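Tae4 (Agrobacterium tumefaciens, PDB 6IJF) is a type VI secretion amidase effector of the Tae4 family, which probably cleaves amide bonds in the peptidoglycan of rival bacteria. Local coordinates at residues C[2-6]-C[94-98]; C[114-120]-C[132-138]. All coordinates share one frame; numbering follows the deposited sequence.

Interaction 1 of 2, residues C[2-6]-C[94-98]; sequences MRVNF and TSYLG. With SO4 (sulfate ion), chain F.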
loop_
_atom_site.group_PDB
_atom_site.type_symbol
_atom_site.label_atom_id
_atom_site.label_comp_id
_atom_site.label_asym_id
_atom_site.label_seq_id
_atom_site.Cartn_x
_atom_site.Cartn_y
_atom_site.Cartn_z
ATOM N N MET C 2 -16.402 -35.028 -6.868
ATOM C CA MET C 2 -16.721 -33.975 -7.892
ATOM C C MET C 2 -15.426 -33.528 -8.582
ATOM O O MET C 2 -14.490 -33.118 -7.883
ATOM C CB MET C 2 -17.392 -32.771 -7.224
ATOM C CG MET C 2 -18.402 -32.011 -8.080
ATOM S SD MET C 2 -17.772 -30.390 -8.561
ATOM C CE MET C 2 -17.952 -29.445 -7.051
ATOM N N ARG C 3 -15.391 -33.582 -9.912
ATOM C CA ARG C 3 -14.237 -33.153 -10.750
ATOM C C ARG C 3 -14.532 -31.767 -11.346
ATOM O O ARG C 3 -15.638 -31.593 -11.871
ATOM C CB ARG C 3 -13.982 -34.217 -11.829
ATOM C CG ARG C 3 -12.875 -35.210 -11.508
ATOM C CD ARG C 3 -11.497 -34.611 -11.751
ATOM N NE ARG C 3 -10.439 -35.609 -11.689
ATOM C CZ ARG C 3 -10.039 -36.236 -10.582
ATOM N NH1 ARG C 3 -9.061 -37.128 -10.641
ATOM N NH2 ARG C 3 -10.615 -35.983 -9.417
ATOM N N VAL C 4 -13.614 -30.819 -11.184
ATOM C CA VAL C 4 -13.717 -29.451 -11.773
ATOM C C VAL C 4 -12.381 -29.069 -12.410
ATOM O O VAL C 4 -11.401 -29.114 -11.676
ATOM C CB VAL C 4 -14.009 -28.376 -10.714
ATOM C CG1 VAL C 4 -14.595 -27.130 -11.359
ATOM C CG2 VAL C 4 -14.873 -28.872 -9.558
ATOM N N ASN C 5 -12.372 -28.571 -13.648
ATOM C CA ASN C 5 -11.161 -27.957 -14.238
ATOM C C ASN C 5 -11.023 -26.540 -13.657
ATOM O O ASN C 5 -11.893 -25.667 -13.943
ATOM C CB ASN C 5 -11.168 -27.973 -15.768
ATOM C CG ASN C 5 -9.868 -27.459 -16.346
ATOM O OD1 ASN C 5 -9.518 -26.292 -16.168
ATOM N ND2 ASN C 5 -9.142 -28.309 -17.054
ATOM N N PHE C 6 -9.941 -26.298 -12.914
ATOM C CA PHE C 6 -9.640 -24.978 -12.321
ATOM C C PHE C 6 -9.581 -23.909 -13.419
ATOM O O PHE C 6 -10.090 -22.813 -13.171
ATOM C CB PHE C 6 -8.335 -24.987 -11.518
ATOM C CG PHE C 6 -8.095 -23.657 -10.858
ATOM C CD1 PHE C 6 -8.759 -23.327 -9.682
ATOM C CD2 PHE C 6 -7.293 -22.710 -11.448
ATOM C CE1 PHE C 6 -8.561 -22.104 -9.074
ATOM C CE2 PHE C 6 -7.109 -21.469 -10.850
ATOM C CZ PHE C 6 -7.734 -21.178 -9.647
ATOM N N THR C 94 -19.052 -33.647 0.548
ATOM C CA THR C 94 -18.332 -34.669 -0.251
ATOM C C THR C 94 -18.828 -34.571 -1.710
ATOM O O THR C 94 -18.049 -34.896 -2.631
ATOM C CB THR C 94 -18.478 -36.066 0.381
ATOM O OG1 THR C 94 -19.828 -36.280 0.800
ATOM C CG2 THR C 94 -17.598 -36.249 1.594
ATOM N N SER C 95 -20.075 -34.149 -1.947
ATOM C CA SER C 95 -20.594 -34.042 -3.338
ATOM C C SER C 95 -20.054 -32.784 -4.021
ATOM O O SER C 95 -20.238 -32.679 -5.247
ATOM C CB SER C 95 -22.106 -34.095 -3.421
ATOM O OG SER C 95 -22.670 -33.085 -2.617
ATOM N N TYR C 96 -19.534 -31.788 -3.290
ATOM C CA TYR C 96 -18.872 -30.618 -3.917
ATOM C C TYR C 96 -17.356 -30.834 -3.854
ATOM O O TYR C 96 -16.862 -31.675 -4.625
ATOM C CB TYR C 96 -19.410 -29.313 -3.318
ATOM C CG TYR C 96 -20.751 -28.925 -3.879
ATOM C CD1 TYR C 96 -20.846 -28.289 -5.108
ATOM C CD2 TYR C 96 -21.921 -29.227 -3.207
ATOM C CE1 TYR C 96 -22.078 -27.934 -5.637
ATOM C CE2 TYR C 96 -23.162 -28.903 -3.738
ATOM C CZ TYR C 96 -23.240 -28.239 -4.949
ATOM O OH TYR C 96 -24.442 -27.885 -5.478
ATOM N N LEU C 97 -16.638 -30.115 -2.980
ATOM C CA LEU C 97 -15.153 -30.132 -2.967
ATOM C C LEU C 97 -14.611 -31.037 -1.856
ATOM O O LEU C 97 -13.401 -31.374 -1.928
ATOM C CB LEU C 97 -14.666 -28.695 -2.809
ATOM C CG LEU C 97 -14.282 -27.918 -4.066
ATOM C CD1 LEU C 97 -15.213 -28.195 -5.220
ATOM C CD2 LEU C 97 -14.176 -26.425 -3.766
ATOM N N GLY C 98 -15.445 -31.383 -0.877
ATOM C CA GLY C 98 -15.024 -32.200 0.276
ATOM C C GLY C 98 -14.246 -31.388 1.305
ATOM O O GLY C 98 -14.383 -30.138 1.305
HETATM S S SO4 F . -23.499 -34.580 0.752
HETATM O O1 SO4 F . -24.158 -35.845 0.937
HETATM O O2 SO4 F . -22.171 -34.806 0.241
HETATM O O3 SO4 F . -24.255 -33.777 -0.186
HETATM O O4 SO4 F . -23.387 -33.910 2.025
#
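M2 carries the apolar part of this contact. Its methyl group CE reaches the 94-98 loop between two side chains. M2 CE lies 3.5 Å from L97 CD1 and 3.7 Å from Y96 CD1. The methyl meets the tyrosine ring obliquely, nearest CD1. The M2 chain bends twice, at chi2 (-109°) and chi3 (-76°). These bends bring CE against L97 and Y96. V4 adds a looser touch, with V4 CG2 4.4 Å from L97 CD1. No hydrogen bond links 2-6 to 94-98, so van der Waals contact joins the N-terminal residues to the loop. M2 CG also rests 3.4 Å from the carbonyl oxygen S95 O.

The polar interactions belong to the loop and a sulfate ion, probably taken up from the crystallisation liquor. S95 holds it with two bonds. S95 N donates to sulfate O2 at 3.1 Å, and S95 OG donates to sulfate O3 at 3.0 Å. The hydroxyl stands between its own backbone N and carbonyl carbon (chi1 56°). This puts OG near the backbone N-H that holds O2, and the two donors reach two oxygens of one ion. R93 is a further partner of the sulfate. The Y96 hydroxyl is hydrogen-bonded to N62 O and V64 N.

This is a surface contact. The 2-6 segment leads into helix 6-11. N5 is the N-cap of that helix, its OD1 accepting from T8 N. The 94-98 loop joins helix 84-92 to strand 101-103. Y96 packs on L90 of that helix, and L97 on M91.

Interaction 2 of 2, residues C[114-120]-C[132-138]; sequences ARNGVVA and HIDLVRG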
loop_
_atom_site.group_PDB
_atom_site.type_symbol
_atom_site.label_atom_id
_atom_site.label_comp_id
_atom_site.label_asym_id
_atom_site.label_seq_id
_atom_site.Cartn_x
_atom_site.Cartn_y
_atom_site.Cartn_z
ATOM N N ALA C 114 2.223 -23.944 -4.613
ATOM C CA ALA C 114 2.081 -23.716 -6.070
ATOM C C ALA C 114 0.690 -24.178 -6.536
ATOM O O ALA C 114 0.414 -24.115 -7.743
ATOM C CB ALA C 114 3.208 -24.396 -6.824
ATOM N N ARG C 115 -0.168 -24.569 -5.599
ATOM C CA ARG C 115 -1.512 -25.130 -5.894
ATOM C C ARG C 115 -2.469 -23.965 -6.195
ATOM O O ARG C 115 -2.165 -22.792 -5.832
ATOM C CB ARG C 115 -1.949 -26.077 -4.770
ATOM C CG ARG C 115 -0.926 -27.170 -4.455
ATOM C CD ARG C 115 -1.362 -28.140 -3.381
ATOM N NE ARG C 115 -1.525 -27.493 -2.084
ATOM C CZ ARG C 115 -2.295 -27.961 -1.107
ATOM N NH1 ARG C 115 -2.970 -29.080 -1.280
ATOM N NH2 ARG C 115 -2.411 -27.324 0.042
ATOM N N ASN C 116 -3.517 -24.277 -6.953
ATOM C CA ASN C 116 -4.628 -23.375 -7.319
ATOM C C ASN C 116 -5.890 -24.008 -6.738
ATOM O O ASN C 116 -5.957 -25.259 -6.630
ATOM C CB ASN C 116 -4.756 -23.181 -8.830
ATOM C CG ASN C 116 -3.463 -22.814 -9.524
ATOM O OD1 ASN C 116 -3.120 -23.397 -10.553
ATOM N ND2 ASN C 116 -2.750 -21.835 -9.006
ATOM N N GLY C 117 -6.845 -23.188 -6.346
ATOM C CA GLY C 117 -8.129 -23.715 -5.864
ATOM C C GLY C 117 -9.034 -22.665 -5.293
ATOM O O GLY C 117 -8.959 -21.498 -5.722
ATOM N N VAL C 118 -9.950 -23.098 -4.445
ATOM C CA VAL C 118 -10.947 -22.219 -3.783
ATOM C C VAL C 118 -10.418 -21.949 -2.387
ATOM O O VAL C 118 -9.803 -22.860 -1.816
ATOM C CB VAL C 118 -12.339 -22.875 -3.732
ATOM C CG1 VAL C 118 -13.336 -21.983 -3.022
ATOM C CG2 VAL C 118 -12.818 -23.255 -5.121
ATOM N N VAL C 119 -10.608 -20.743 -1.883
ATOM C CA VAL C 119 -10.092 -20.357 -0.543
ATOM C C VAL C 119 -11.207 -19.645 0.212
ATOM O O VAL C 119 -11.894 -18.821 -0.397
ATOM C CB VAL C 119 -8.816 -19.499 -0.633
ATOM C CG1 VAL C 119 -9.046 -18.195 -1.381
ATOM C CG2 VAL C 119 -8.229 -19.262 0.748
ATOM N N ALA C 120 -11.326 -19.935 1.501
ATOM C CA ALA C 120 -12.246 -19.261 2.431
ATOM C C ALA C 120 -11.443 -18.692 3.589
ATOM O O ALA C 120 -10.715 -19.457 4.244
ATOM C CB ALA C 120 -13.282 -20.242 2.897
ATOM N N HIS C 132 -14.595 -14.206 3.649
ATOM C CA HIS C 132 -14.398 -13.980 2.195
ATOM C C HIS C 132 -14.117 -15.325 1.552
ATOM O O HIS C 132 -13.292 -16.089 2.078
ATOM C CB HIS C 132 -13.261 -12.983 1.957
ATOM C CG HIS C 132 -13.009 -12.695 0.516
ATOM N ND1 HIS C 132 -13.917 -12.004 -0.246
ATOM C CD2 HIS C 132 -11.975 -13.022 -0.295
ATOM C CE1 HIS C 132 -13.455 -11.911 -1.487
ATOM N NE2 HIS C 132 -12.249 -12.505 -1.537
ATOM N N ILE C 133 -14.796 -15.598 0.447
ATOM C CA ILE C 133 -14.508 -16.801 -0.378
ATOM C C ILE C 133 -14.119 -16.355 -1.781
ATOM O O ILE C 133 -14.653 -15.318 -2.264
ATOM C CB ILE C 133 -15.714 -17.758 -0.337
ATOM C CG1 ILE C 133 -15.323 -19.114 -0.899
ATOM C CG2 ILE C 133 -16.944 -17.140 -1.010
ATOM C CD1 ILE C 133 -16.326 -20.198 -0.592
ATOM N N ASP C 134 -13.173 -17.057 -2.389
ATOM C CA ASP C 134 -12.493 -16.540 -3.595
ATOM C C ASP C 134 -11.790 -17.716 -4.257
ATOM O O ASP C 134 -11.808 -18.828 -3.703
ATOM C CB ASP C 134 -11.504 -15.417 -3.225
ATOM C CG ASP C 134 -11.260 -14.379 -4.307
ATOM O OD1 ASP C 134 -11.380 -14.716 -5.493
ATOM O OD2 ASP C 134 -11.040 -13.217 -3.951
ATOM N N LEU C 135 -11.223 -17.461 -5.428
ATOM C CA LEU C 135 -10.315 -18.386 -6.138
ATOM C C LEU C 135 -8.898 -17.884 -5.956
ATOM O O LEU C 135 -8.663 -16.671 -5.969
ATOM C CB LEU C 135 -10.643 -18.443 -7.640
ATOM C CG LEU C 135 -12.091 -18.811 -7.992
ATOM C CD1 LEU C 135 -12.243 -19.001 -9.472
ATOM C CD2 LEU C 135 -12.579 -20.034 -7.232
ATOM N N VAL C 136 -7.966 -18.797 -5.801
ATOM C CA VAL C 136 -6.565 -18.411 -5.512
ATOM C C VAL C 136 -5.648 -19.177 -6.458
ATOM O O VAL C 136 -5.948 -20.342 -6.776
ATOM C CB VAL C 136 -6.230 -18.636 -4.028
ATOM C CG1 VAL C 136 -6.366 -20.090 -3.594
ATOM C CG2 VAL C 136 -4.834 -18.087 -3.692
ATOM N N ARG C 137 -4.604 -18.503 -6.918
ATOM C CA ARG C 137 -3.456 -19.104 -7.641
ATOM C C ARG C 137 -2.213 -18.971 -6.763
ATOM O O ARG C 137 -1.835 -17.834 -6.436
ATOM C CB ARG C 137 -3.231 -18.401 -8.987
ATOM C CG ARG C 137 -4.352 -18.585 -9.994
ATOM C CD ARG C 137 -3.931 -17.888 -11.302
ATOM N NE ARG C 137 -4.865 -18.223 -12.368
ATOM C CZ ARG C 137 -4.910 -19.380 -13.015
ATOM N NH1 ARG C 137 -4.025 -20.330 -12.771
ATOM N NH2 ARG C 137 -5.834 -19.581 -13.944
ATOM N N GLY C 138 -1.637 -20.092 -6.344
ATOM C CA GLY C 138 -0.323 -20.130 -5.683
ATOM C C GLY C 138 0.779 -19.854 -6.700
ATOM O O GLY C 138 0.652 -20.237 -7.863
#
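G117 and V136 form a hydrogen-bonded pair in an antiparallel beta hairpin of strands 116-122 and 131-137. G117 N donates to V136 O at 3.0 Å, and V136 N returns a bond to G117 O. V119 and D134 form the next such pair: V119 N donates to D134 O at 169°, while D134 N to V119 O is more bent.

The middle of the hairpin is tightly packed. V119 and V136 lie diagonally on one face, their side chains crossing at about a right angle, with V119 CB 3.9 Å from V136 CG1. V118 sits on the other face with L135 and I133. V118 CG1, anti to the backbone N (chi1 178°), meets I133 CG1, while V118 CG2, beside that N, meets L135 CD2 at 3.9 Å. I133 continues onto C48 and V52 of helix 48-58, L135 onto L9 of helix 6-11.

The end at 114-115 and 137-138 is more solvent-exposed: A114 is exposed, R115 and R137 partly so. Past the last bridge, G138 N bonds R115 O at 2.8 Å. R137 makes a cation-pi contact with Y10. R115 points away at CB, and its guanidinium pairs with D101 and bonds G111 O.

H132 and D134 lie toward the buried end. H132 touches C48, consistent with a Cys-His-Asp triad of a Tae4-family cysteine amidase. D134 OD1 accepts from L135 N, which helps fix the carboxylate. D134 OD2 takes bonds from S147 N and A148 N. H132 NE2 donates to D134 OD2 at 2.8 Å, reaching its anti side from 31° outside the carboxylate plane.

How the interactions relate
Both segments of interaction 1 precede those of interaction 2 in the sequence. Their centres are 14 Å apart, yet they touch. F6, the first residue of helix 6-11, brings its ring against the hairpin, with F6 CE1 3.4 Å from G117 N. L97 makes the second junction, where L97 CD2 is 3.7 Å from V118 CG2. Interaction 1 lies at the surface. Interaction 2 is buried in the five-stranded antiparallel sheet. The N-terminal residues and the 94-98 loop thus both lead onto the same hairpin. That hairpin carries H132 and D134 of the probable active site, whereas 2-6 and 94-98 contribute no residue to the proposed triad.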